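Long-range contacts in SusD superfamily protein (Bacteroides vulgatus ATCC 8482, PDB 3JQ0), which probably binds nutrients, perhaps sugars, at the outer membrane as a member of the SusD family: residues Q84-T89 and E106-R111; V300-Y305 and F335-Y340; L119-D124 and L471-D476; I406-D411 and K424-G429. All blocks are in the same frame, centred on the assembly; numbering follows the deposited sequence. Where two conformers were deposited one is given.

Contact 1 (Q84-T89 and E106-R111)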
# COMPACT_ATOMS: atom_id res chain seq x y z
N GLN A 84 14.80 15.30 15.15
CA GLN A 84 16.07 15.18 15.85
C GLN A 84 17.21 14.71 14.95
O GLN A 84 18.29 15.31 14.94
CB GLN A 84 15.89 14.25 17.04
CG GLN A 84 17.13 14.05 17.88
CD GLN A 84 16.92 13.19 19.10
OE1 GLN A 84 15.81 12.70 19.35
NE2 GLN A 84 17.99 12.97 19.84
N MSE A 85 16.97 13.64 14.17
CA MSE A 85 17.99 13.19 13.24
C MSE A 85 18.40 14.30 12.28
O MSE A 85 19.59 14.47 11.99
CB MSE A 85 17.50 11.97 12.45
CG MSE A 85 18.49 11.36 11.50
SE MSE A 85 19.91 10.47 12.45
CE MSE A 85 20.91 9.82 10.89
N ILE A 86 17.44 15.04 11.74
CA ILE A 86 17.76 16.12 10.81
C ILE A 86 18.70 17.15 11.47
O ILE A 86 19.72 17.56 10.90
CB ILE A 86 16.50 16.82 10.23
CG1 ILE A 86 15.74 15.85 9.32
CG2 ILE A 86 16.86 18.13 9.49
CD1 ILE A 86 14.30 16.26 9.01
N ALA A 87 18.32 17.56 12.66
CA ALA A 87 19.15 18.57 13.36
C ALA A 87 20.56 18.05 13.66
O ALA A 87 21.57 18.72 13.34
CB ALA A 87 18.48 19.00 14.62
N LYS A 88 20.66 16.86 14.24
CA LYS A 88 21.97 16.31 14.60
C LYS A 88 22.87 16.02 13.41
O LYS A 88 24.07 16.25 13.46
CB LYS A 88 21.85 15.07 15.47
CG LYS A 88 21.08 15.27 16.74
CD LYS A 88 21.70 16.33 17.65
CE LYS A 88 20.94 16.45 18.99
NZ LYS A 88 21.64 17.44 19.91
N THR A 89 22.26 15.54 12.33
CA THR A 89 23.01 15.22 11.12
C THR A 89 23.44 16.50 10.41
O THR A 89 24.53 16.55 9.84
CB THR A 89 22.19 14.31 10.21
OG1 THR A 89 21.82 13.13 10.94
CG2 THR A 89 22.93 13.90 8.95
N GLU A 106 17.39 10.59 3.48
CA GLU A 106 16.45 9.68 4.10
C GLU A 106 15.51 10.36 5.09
O GLU A 106 14.29 10.06 5.09
CB GLU A 106 17.18 8.53 4.77
CG GLU A 106 17.99 7.67 3.84
CD GLU A 106 18.55 6.46 4.52
OE1 GLU A 106 19.20 6.63 5.55
OE2 GLU A 106 18.40 5.29 4.02
N ALA A 107 16.04 11.23 5.95
CA ALA A 107 15.25 11.83 7.00
C ALA A 107 14.21 12.81 6.44
O ALA A 107 13.02 12.76 6.80
CB ALA A 107 16.15 12.49 8.04
N TYR A 108 14.65 13.69 5.54
CA TYR A 108 13.68 14.60 4.88
C TYR A 108 12.63 13.78 4.11
O TYR A 108 11.44 14.15 4.10
CB TYR A 108 14.42 15.57 3.98
CG TYR A 108 15.10 16.73 4.67
CD1 TYR A 108 14.37 17.64 5.39
CD2 TYR A 108 16.48 16.89 4.61
CE1 TYR A 108 14.98 18.73 6.01
CE2 TYR A 108 17.10 17.98 5.23
CZ TYR A 108 16.35 18.88 5.92
OH TYR A 108 16.96 19.96 6.53
N GLY A 109 13.04 12.71 3.43
CA GLY A 109 12.10 11.90 2.65
C GLY A 109 11.07 11.24 3.55
O GLY A 109 9.87 11.27 3.26
N MSE A 110 11.54 10.62 4.66
CA MSE A 110 10.61 9.98 5.59
C MSE A 110 9.66 10.98 6.22
O MSE A 110 8.47 10.66 6.45
CB MSE A 110 11.35 9.20 6.66
CG MSE A 110 12.06 7.93 6.17
SE MSE A 110 12.83 6.88 7.60
CE MSE A 110 14.35 8.03 7.99
N ARG A 111 10.14 12.19 6.52
CA ARG A 111 9.25 13.19 7.10
C ARG A 111 8.11 13.54 6.12
O ARG A 111 6.93 13.56 6.48
CB ARG A 111 10.01 14.45 7.54
CG ARG A 111 9.11 15.45 8.25
CD ARG A 111 9.85 16.49 9.03
NE ARG A 111 10.49 17.46 8.17
CZ ARG A 111 11.27 18.44 8.63
NH1 ARG A 111 11.59 18.47 9.89
NH2 ARG A 111 11.73 19.33 7.80
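Ile86 lies over the ring of Tyr108 and reaches on across the guanidinium of Arg111, with CG1, CD1 and CG2 all in contact. CG1 stands anti to the carbonyl carbon (chi1 -68°), where it meets Ala107 CB at 3.6 Å, the tightest apolar approach here. From CG1 the chain runs on to CD1, which sits off-centre above the Tyr108 ring, 4.3 Å from its centroid and 28° off the normal: a CH-pi contact. The same methyl covers one face of the Arg111 guanidinium near its rim, with Arg111 NH1 3.6 Å from Ile86 CD1. The other branch, CG2, turns to the phenol end of the ring and lies 3.5 Å from Tyr108 OH. The Ile86 side chain crosses those of Tyr108 and Arg111 at about a right angle. On the flank, Met85, a selenomethionine, adds a looser touch, CG to Ala107 CB at 4.3 Å.

The polar ends of the guanidinium have other partners: NH2 forms a salt bridge with Asp159 of helix 149-167, and NH1 bonds to Asn83. Tyr108 packs on that same helix, while Phe15 and Leu19 of helix 9-25 cover Met85.

The axes of the two short segments approach to 9.6 Å and run at 157°, nearly antiparallel, with Ala107 small enough to let Ile86 in. Helices 75-91 and 97-122, consecutive in the chain, thus form an antiparallel helical hairpin, consistent with the TPR-like helical scaffold of SusD family proteins.

Contact 2 (V300-Y305 and F335-Y340)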
# COMPACT_ATOMS: atom_id res chain seq x y z
N VAL A 300 -12.41 -10.17 2.12
CA VAL A 300 -12.59 -9.87 0.72
C VAL A 300 -13.99 -10.32 0.31
O VAL A 300 -14.41 -11.45 0.62
CB VAL A 300 -11.51 -10.56 -0.14
CG1 VAL A 300 -11.80 -10.45 -1.66
CG2 VAL A 300 -10.10 -10.04 0.22
N ARG A 301 -14.71 -9.48 -0.43
CA ARG A 301 -16.07 -9.80 -0.87
C ARG A 301 -16.03 -11.13 -1.62
O ARG A 301 -15.22 -11.32 -2.54
CB ARG A 301 -16.57 -8.71 -1.82
CG ARG A 301 -16.85 -7.38 -1.15
CD ARG A 301 -18.13 -7.41 -0.30
NE ARG A 301 -18.54 -6.08 0.14
CZ ARG A 301 -19.68 -5.83 0.79
NH1 ARG A 301 -20.47 -6.81 1.15
NH2 ARG A 301 -20.00 -4.58 1.12
N ARG A 302 -16.93 -12.02 -1.27
CA ARG A 302 -16.95 -13.36 -1.89
C ARG A 302 -17.11 -13.27 -3.41
O ARG A 302 -16.47 -14.00 -4.17
CB ARG A 302 -18.05 -14.20 -1.25
CG ARG A 302 -17.81 -14.52 0.20
CD ARG A 302 -19.03 -15.07 0.86
NE ARG A 302 -20.07 -14.08 0.89
CZ ARG A 302 -21.33 -14.34 1.15
NH1 ARG A 302 -21.71 -15.59 1.44
NH2 ARG A 302 -22.23 -13.37 1.13
N GLU A 303 -17.96 -12.36 -3.87
CA GLU A 303 -18.25 -12.16 -5.27
C GLU A 303 -17.00 -11.69 -6.05
O GLU A 303 -16.86 -11.92 -7.25
CB GLU A 303 -19.40 -11.12 -5.34
CG GLU A 303 -19.92 -10.78 -6.72
CD GLU A 303 -20.91 -9.59 -6.78
OE1 GLU A 303 -21.28 -9.00 -5.73
OE2 GLU A 303 -21.28 -9.22 -7.90
N PHE A 304 -16.11 -10.99 -5.37
CA PHE A 304 -14.95 -10.42 -6.03
C PHE A 304 -14.04 -11.47 -6.63
O PHE A 304 -13.40 -11.22 -7.65
CB PHE A 304 -14.17 -9.53 -5.07
CG PHE A 304 -12.99 -8.86 -5.69
CD1 PHE A 304 -13.14 -7.75 -6.50
CD2 PHE A 304 -11.71 -9.38 -5.51
CE1 PHE A 304 -12.02 -7.17 -7.12
CE2 PHE A 304 -10.60 -8.78 -6.13
CZ PHE A 304 -10.79 -7.66 -6.89
N TYR A 305 -13.99 -12.66 -6.02
CA TYR A 305 -13.09 -13.69 -6.51
C TYR A 305 -13.32 -13.99 -7.98
O TYR A 305 -12.35 -14.24 -8.69
CB TYR A 305 -13.19 -14.98 -5.67
CG TYR A 305 -12.22 -16.05 -6.10
CD1 TYR A 305 -10.92 -16.05 -5.63
CD2 TYR A 305 -12.57 -17.00 -7.05
CE1 TYR A 305 -10.00 -16.99 -6.05
CE2 TYR A 305 -11.65 -17.94 -7.48
CZ TYR A 305 -10.36 -17.92 -7.01
OH TYR A 305 -9.45 -18.81 -7.45
N PHE A 335 -17.34 -21.26 -1.23
CA PHE A 335 -17.65 -20.70 0.07
C PHE A 335 -17.11 -19.27 0.19
O PHE A 335 -17.84 -18.36 0.60
CB PHE A 335 -17.18 -21.64 1.17
CG PHE A 335 -17.67 -21.23 2.56
CD1 PHE A 335 -19.03 -21.20 2.86
CD2 PHE A 335 -16.77 -20.90 3.56
CE1 PHE A 335 -19.44 -20.80 4.14
CE2 PHE A 335 -17.19 -20.55 4.82
CZ PHE A 335 -18.51 -20.49 5.11
N GLY A 336 -15.86 -19.05 -0.16
CA GLY A 336 -15.34 -17.71 -0.19
C GLY A 336 -13.85 -17.70 -0.44
O GLY A 336 -13.21 -18.75 -0.52
N PRO A 337 -13.27 -16.50 -0.46
CA PRO A 337 -11.83 -16.35 -0.71
C PRO A 337 -11.07 -16.16 0.58
O PRO A 337 -11.60 -15.60 1.57
CB PRO A 337 -11.78 -15.07 -1.57
CG PRO A 337 -12.87 -14.24 -0.98
CD PRO A 337 -13.96 -15.18 -0.55
N ILE A 338 -9.80 -16.58 0.56
CA ILE A 338 -8.84 -16.28 1.62
C ILE A 338 -7.70 -15.44 1.03
O ILE A 338 -7.32 -15.57 -0.14
CB ILE A 338 -8.30 -17.52 2.36
CG1 ILE A 338 -7.55 -18.44 1.41
CG2 ILE A 338 -9.43 -18.26 3.06
CD1 ILE A 338 -6.71 -19.55 2.11
N THR A 339 -7.20 -14.55 1.88
CA THR A 339 -6.05 -13.71 1.57
C THR A 339 -4.83 -14.57 1.31
O THR A 339 -4.47 -15.40 2.14
CB THR A 339 -5.77 -12.81 2.77
OG1 THR A 339 -6.95 -12.13 3.15
CG2 THR A 339 -4.63 -11.84 2.48
N TYR A 340 -4.15 -14.37 0.17
CA TYR A 340 -3.15 -15.36 -0.25
C TYR A 340 -1.83 -14.75 -0.73
O TYR A 340 -0.89 -15.49 -0.93
CB TYR A 340 -3.75 -16.27 -1.35
CG TYR A 340 -3.31 -17.72 -1.31
CD1 TYR A 340 -3.55 -18.52 -0.20
CD2 TYR A 340 -2.75 -18.30 -2.44
CE1 TYR A 340 -3.19 -19.85 -0.22
CE2 TYR A 340 -2.42 -19.63 -2.45
CZ TYR A 340 -2.65 -20.39 -1.35
OH TYR A 340 -2.32 -21.76 -1.37
O HOH W 1 -9.97 -11.27 3.44
O HOH W 2 -20.11 -17.95 2.11
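Arg302 runs its side chain past Pro337 and Gly336 toward the carbonyl of Phe335. CB starts 4.3 Å from Pro337 CD. With CG anti to the carbonyl carbon (chi1 -66°), CG lies 4.0 Å from that same Pro337 CD, and CD comes to 3.5 Å from Phe335 O. The chain then bends at chi3 (-64°). NE belongs to a salt bridge with Asp43, and at the tip NH1 donates in the guanidinium plane to a water 2.9 Å away. That water in turn donates to Phe335 O at 2.8 Å, so it bridges Arg302 NH1 and Phe335 O.

Pro337 carries the apolar part. Its CB rests obliquely against Tyr305, 4.3 Å from CD1, while its CG packs 4.0 Å from Val300 CG1 and also touches Val300 O. Its CD faces the CA of Arg302. An alanine at Pro337 would keep the CB touch on Tyr305 but would probably open a gap beside Val300 CG1 and Arg302 CA, where CG and CD now sit.

Phe335 and Gly336 both face Val323, forming a classic beta bulge in the hairpin of strands 320-326 and 332-339. Gly336 suits this place, since a side chain would run into the ring of Pro337 and crowd Arg302 CG. A second water accepts from Val300 N and donates to Thr339 OG1.

The direct touching is thus carbon against carbon and carbon against carbonyl, and the polar traffic between the segments passes through two waters, with the charge of Arg302 taken up by Asp43 from outside.

Contact 3 (L119-D124 and L471-D476)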
# COMPACT_ATOMS: atom_id res chain seq x y z
N LEU A 119 -1.79 14.19 5.34
CA LEU A 119 -2.56 15.09 4.46
C LEU A 119 -3.76 14.37 3.84
O LEU A 119 -4.87 14.86 3.86
CB LEU A 119 -1.66 15.58 3.33
CG LEU A 119 -2.36 16.44 2.30
CD1 LEU A 119 -2.83 17.78 2.85
CD2 LEU A 119 -1.47 16.62 1.07
N ARG A 120 -3.52 13.18 3.28
CA ARG A 120 -4.56 12.45 2.58
C ARG A 120 -5.62 11.89 3.52
O ARG A 120 -6.75 11.65 3.12
CB ARG A 120 -3.95 11.34 1.72
CG ARG A 120 -3.10 11.85 0.56
CD ARG A 120 -2.52 10.71 -0.24
NE ARG A 120 -1.46 10.05 0.50
CZ ARG A 120 -0.84 8.96 0.08
NH1 ARG A 120 -1.21 8.39 -1.06
NH2 ARG A 120 0.10 8.40 0.82
N SER A 121 -5.23 11.68 4.77
CA SER A 121 -6.09 10.99 5.74
C SER A 121 -6.82 11.96 6.67
O SER A 121 -8.02 11.84 6.86
CB SER A 121 -5.28 9.95 6.52
OG SER A 121 -4.80 8.96 5.60
N TRP A 122 -6.10 12.90 7.28
CA TRP A 122 -6.64 13.90 8.20
C TRP A 122 -6.76 15.33 7.66
O TRP A 122 -7.54 16.09 8.21
CB TRP A 122 -5.91 13.86 9.54
CG TRP A 122 -6.31 12.68 10.39
CD1 TRP A 122 -7.44 12.63 11.20
CD2 TRP A 122 -5.68 11.38 10.50
NE1 TRP A 122 -7.51 11.41 11.81
CE2 TRP A 122 -6.48 10.61 11.37
CE3 TRP A 122 -4.55 10.80 9.95
CZ2 TRP A 122 -6.13 9.30 11.71
CZ3 TRP A 122 -4.23 9.50 10.28
CH2 TRP A 122 -5.02 8.78 11.14
N GLY A 123 -6.05 15.66 6.58
CA GLY A 123 -6.20 16.97 5.93
C GLY A 123 -5.33 18.02 6.58
O GLY A 123 -4.11 18.04 6.42
N ASP A 124 -5.98 18.95 7.30
CA ASP A 124 -5.29 20.01 8.04
C ASP A 124 -4.68 19.37 9.30
O ASP A 124 -5.41 18.77 10.07
CB ASP A 124 -6.25 21.10 8.50
CG ASP A 124 -6.97 21.84 7.38
OD1 ASP A 124 -6.75 21.62 6.20
OD2 ASP A 124 -7.74 22.75 7.78
N LEU A 471 -14.63 12.22 3.68
CA LEU A 471 -13.54 11.54 2.99
C LEU A 471 -12.27 11.46 3.84
O LEU A 471 -11.47 10.55 3.64
CB LEU A 471 -13.20 12.24 1.68
CG LEU A 471 -14.37 12.28 0.69
CD1 LEU A 471 -13.89 12.86 -0.65
CD2 LEU A 471 -14.93 10.87 0.45
N LEU A 472 -12.12 12.40 4.77
CA LEU A 472 -11.01 12.35 5.76
C LEU A 472 -11.42 11.37 6.89
O LEU A 472 -12.44 10.71 6.79
CB LEU A 472 -10.71 13.78 6.23
CG LEU A 472 -10.30 14.76 5.14
CD1 LEU A 472 -10.18 16.17 5.77
CD2 LEU A 472 -8.99 14.33 4.50
N TRP A 473 -10.58 11.31 7.92
CA TRP A 473 -10.79 10.48 9.08
C TRP A 473 -11.07 11.37 10.28
O TRP A 473 -10.55 12.48 10.37
CB TRP A 473 -9.54 9.65 9.37
CG TRP A 473 -9.25 8.56 8.33
CD1 TRP A 473 -8.94 8.76 7.02
CD2 TRP A 473 -9.16 7.15 8.55
NE1 TRP A 473 -8.74 7.56 6.39
CE2 TRP A 473 -8.86 6.56 7.32
CE3 TRP A 473 -9.34 6.33 9.66
CZ2 TRP A 473 -8.65 5.18 7.17
CZ3 TRP A 473 -9.16 4.96 9.51
CH2 TRP A 473 -8.83 4.41 8.27
N PRO A 474 -11.90 10.90 11.22
CA PRO A 474 -12.16 11.65 12.44
C PRO A 474 -10.97 11.60 13.40
O PRO A 474 -10.07 10.76 13.26
CB PRO A 474 -13.38 10.94 13.02
CG PRO A 474 -13.18 9.48 12.60
CD PRO A 474 -12.54 9.57 11.22
N ILE A 475 -11.01 12.47 14.38
CA ILE A 475 -10.04 12.52 15.48
C ILE A 475 -10.70 12.05 16.77
O ILE A 475 -11.78 12.49 17.11
CB ILE A 475 -9.48 13.97 15.67
CG1 ILE A 475 -8.93 14.54 14.36
CG2 ILE A 475 -8.42 13.97 16.78
CD1 ILE A 475 -8.66 16.03 14.42
N ASP A 476 -10.04 11.13 17.47
CA ASP A 476 -10.60 10.58 18.73
C ASP A 476 -10.56 11.60 19.85
O ASP A 476 -9.74 12.54 19.87
CB ASP A 476 -9.85 9.33 19.12
CG ASP A 476 -8.41 9.60 19.41
OD1 ASP A 476 -7.66 9.91 18.47
OD2 ASP A 476 -8.03 9.57 20.61
O HOH W 3 -8.93 9.79 3.02
O HOH W 4 -6.85 7.48 4.25
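Trp473 N donates to Ser121 O at 2.8 Å, almost straight down the C=O axis although bent at the hydrogen (135°), and the indole of Trp122 returns a bond, NE1 to Pro474 O at 3.0 Å. In this second bond the acceptor lies in the indole plane, whereas the N-H comes in 58° out of the carbonyl plane. Two waters add further bridges between the segments. One accepts from Trp473 NE1 and is hydrogen-bonded to Ser121 OG, which also bonds to His117; the other donates to Arg120 O and to Leu471 O.

Around these bonds the side chains close up. Trp122 CG stands anti to the carbonyl carbon (chi1 -75°), and one face of its indole receives Trp473 CB, 3.9 Å from the five-membered centroid in a CH-pi contact. The edge of the Trp473 ring, in turn, meets Ser121 O, with CD1 at 3.2 Å from it. Leu472 packs against the backbone at the end of the helix: CD1 is 3.6 Å from Trp122 O, and CD2 lies 3.8 Å from Arg120 O. Gly123, with positive phi, leaves room for it, since a CB there would strike Leu472 CD1. Leu33 of helix 27-34 packs on both tryptophans.

Ser121 O thus finds a donor in the loop before helix 477-482, Arg120 O is met by water and by Arg453, and the buried indole N-H groups are satisfied too, tying distant parts of the sequence together.

Contact 4 (I406-D411 and K424-G429)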
# COMPACT_ATOMS: atom_id res chain seq x y z
N ILE A 406 -6.67 -9.37 -24.00
CA ILE A 406 -6.25 -8.92 -22.69
C ILE A 406 -5.18 -7.85 -22.69
O ILE A 406 -4.93 -7.25 -21.63
CB ILE A 406 -5.94 -10.09 -21.71
CG1 ILE A 406 -5.00 -11.13 -22.26
CG2 ILE A 406 -7.27 -10.72 -21.22
CD1 ILE A 406 -3.65 -10.68 -22.55
N ALA A 407 -4.53 -7.53 -23.82
CA ALA A 407 -3.64 -6.38 -23.85
C ALA A 407 -4.48 -5.12 -23.86
O ALA A 407 -5.60 -5.10 -24.35
CB ALA A 407 -2.71 -6.38 -25.08
N TYR A 408 -3.95 -4.05 -23.27
CA TYR A 408 -4.61 -2.74 -23.37
C TYR A 408 -4.55 -2.29 -24.82
O TYR A 408 -3.48 -2.36 -25.41
CB TYR A 408 -3.87 -1.75 -22.46
CG TYR A 408 -4.46 -0.35 -22.48
CD1 TYR A 408 -5.60 -0.05 -21.75
CD2 TYR A 408 -3.89 0.66 -23.24
CE1 TYR A 408 -6.16 1.22 -21.80
CE2 TYR A 408 -4.45 1.92 -23.30
CZ TYR A 408 -5.60 2.20 -22.59
OH TYR A 408 -6.18 3.42 -22.63
N PRO A 409 -5.66 -1.76 -25.38
CA PRO A 409 -6.92 -1.37 -24.76
C PRO A 409 -8.08 -2.34 -25.08
O PRO A 409 -9.23 -1.92 -25.29
CB PRO A 409 -7.20 -0.01 -25.39
CG PRO A 409 -6.81 -0.25 -26.83
CD PRO A 409 -5.57 -1.15 -26.73
N ASN A 410 -7.79 -3.65 -25.08
CA ASN A 410 -8.71 -4.65 -25.58
C ASN A 410 -9.38 -5.51 -24.53
O ASN A 410 -10.17 -6.38 -24.86
CB ASN A 410 -7.95 -5.59 -26.56
CG ASN A 410 -7.26 -4.83 -27.64
OD1 ASN A 410 -7.80 -3.85 -28.18
ND2 ASN A 410 -6.04 -5.24 -27.97
N ASP A 411 -9.11 -5.23 -23.26
CA ASP A 411 -9.66 -6.01 -22.15
C ASP A 411 -11.07 -5.50 -21.84
O ASP A 411 -11.26 -4.65 -20.95
CB ASP A 411 -8.72 -6.02 -20.96
CG ASP A 411 -9.21 -6.82 -19.78
OD1 ASP A 411 -10.30 -7.41 -19.83
OD2 ASP A 411 -8.46 -6.79 -18.76
N LYS A 424 -14.16 -1.53 -14.85
CA LYS A 424 -14.78 -1.27 -16.16
C LYS A 424 -13.95 -1.93 -17.27
O LYS A 424 -12.73 -2.13 -17.10
CB LYS A 424 -14.79 0.26 -16.45
CG LYS A 424 -15.45 1.14 -15.37
CD LYS A 424 -16.98 0.95 -15.28
CE LYS A 424 -17.70 1.77 -14.16
NZ LYS A 424 -17.36 1.25 -12.75
N PRO A 425 -14.57 -2.18 -18.43
CA PRO A 425 -13.79 -2.51 -19.58
C PRO A 425 -12.77 -1.42 -19.91
O PRO A 425 -12.99 -0.25 -19.58
CB PRO A 425 -14.85 -2.62 -20.69
CG PRO A 425 -15.91 -1.73 -20.23
CD PRO A 425 -15.99 -1.94 -18.79
N ASP A 426 -11.70 -1.81 -20.59
CA ASP A 426 -10.73 -0.83 -21.03
C ASP A 426 -11.35 0.33 -21.81
O ASP A 426 -10.89 1.47 -21.71
CB ASP A 426 -9.64 -1.46 -21.89
CG ASP A 426 -8.66 -2.37 -21.16
OD1 ASP A 426 -8.73 -2.48 -19.92
OD2 ASP A 426 -7.83 -2.96 -21.88
N ASN A 427 -12.38 0.03 -22.60
CA ASN A 427 -13.04 1.04 -23.44
C ASN A 427 -13.78 2.10 -22.65
O ASN A 427 -14.23 3.08 -23.24
CB ASN A 427 -13.93 0.35 -24.52
CG ASN A 427 -15.08 -0.39 -23.93
OD1 ASN A 427 -15.62 -0.01 -22.90
ND2 ASN A 427 -15.50 -1.47 -24.62
N ALA A 428 -13.85 2.00 -21.32
CA ALA A 428 -14.35 3.05 -20.45
C ALA A 428 -13.36 4.17 -20.24
O ALA A 428 -13.66 5.16 -19.57
CB ALA A 428 -14.82 2.49 -19.14
N GLY A 429 -12.16 3.98 -20.74
CA GLY A 429 -11.16 5.06 -20.72
C GLY A 429 -9.90 4.70 -19.98
O GLY A 429 -9.84 3.74 -19.17
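A short 3-10 turn, 426-428, leading toward helix 430-441, docks by its first residue into the loop that follows helix 403-406. Asp426 makes the join through both backbone and side chain. Its N donates to Asp411 O at 2.9 Å, nearly straight at the hydrogen (173°). Its carboxylate takes the return bond: Asp411 N donates to Asp426 OD2, also at 2.9 Å, coming from well above the carboxylate plane (66° out of it). Asp426 CG stands beside its own backbone N, anti to the carbonyl carbon (chi1 -71°), which brings CG toward the curve of the loop. There Asp426 OD2 lies 3.3 Å from Asp411 CB and 3.7 Å from Tyr408 CD1, while Asp426 CB rests 3.5 Å from Pro409 O.

The curve itself is shaped by a cis peptide before Pro409, whose CB sits over the centre of the Tyr408 ring, 3.7 Å above its plane. Pro425 adds a weaker touch, a CA-H...O contact from its CA to Asp411 O.

The two carboxylates approach each other, Asp411 OD2 to Asp426 OD1 at 4.5 Å, but basic side chains surround them. Asp426 OD1 forms salt bridges with Lys436 and Arg390, and Asp411 pairs with Arg310 and Arg440 and bonds to Tyr417. An alanine at Asp426 would probably leave Asp411 N without this acceptor and Lys436 and Arg390 without this counter-charge.

A reciprocal pair of bonds closes the loop, and the surrounding cations are likely to keep two neighbouring acids ionised side by side.

Helix 97-122 serves both contact 1 and contact 3: it pairs with helix 75-91 in the first and receives the loop before helix 477-482 in the second, their nearest atoms about 9 Å apart. Contact 3 closes a very long loop of chain, and contacts 2 and 4 are nested inside it. These two lie about 10 Å apart at their nearest atoms, with centres 24 Å apart. Contact 1 is on the opposite side of the chain's centre from both, its centre 42 Å from contact 2 and 44 Å from contact 4. A glycerol, probably from the crystallisation liquor, is hydrogen-bonded to Tyr305 of contact 2; whether it marks a binding pocket is not established.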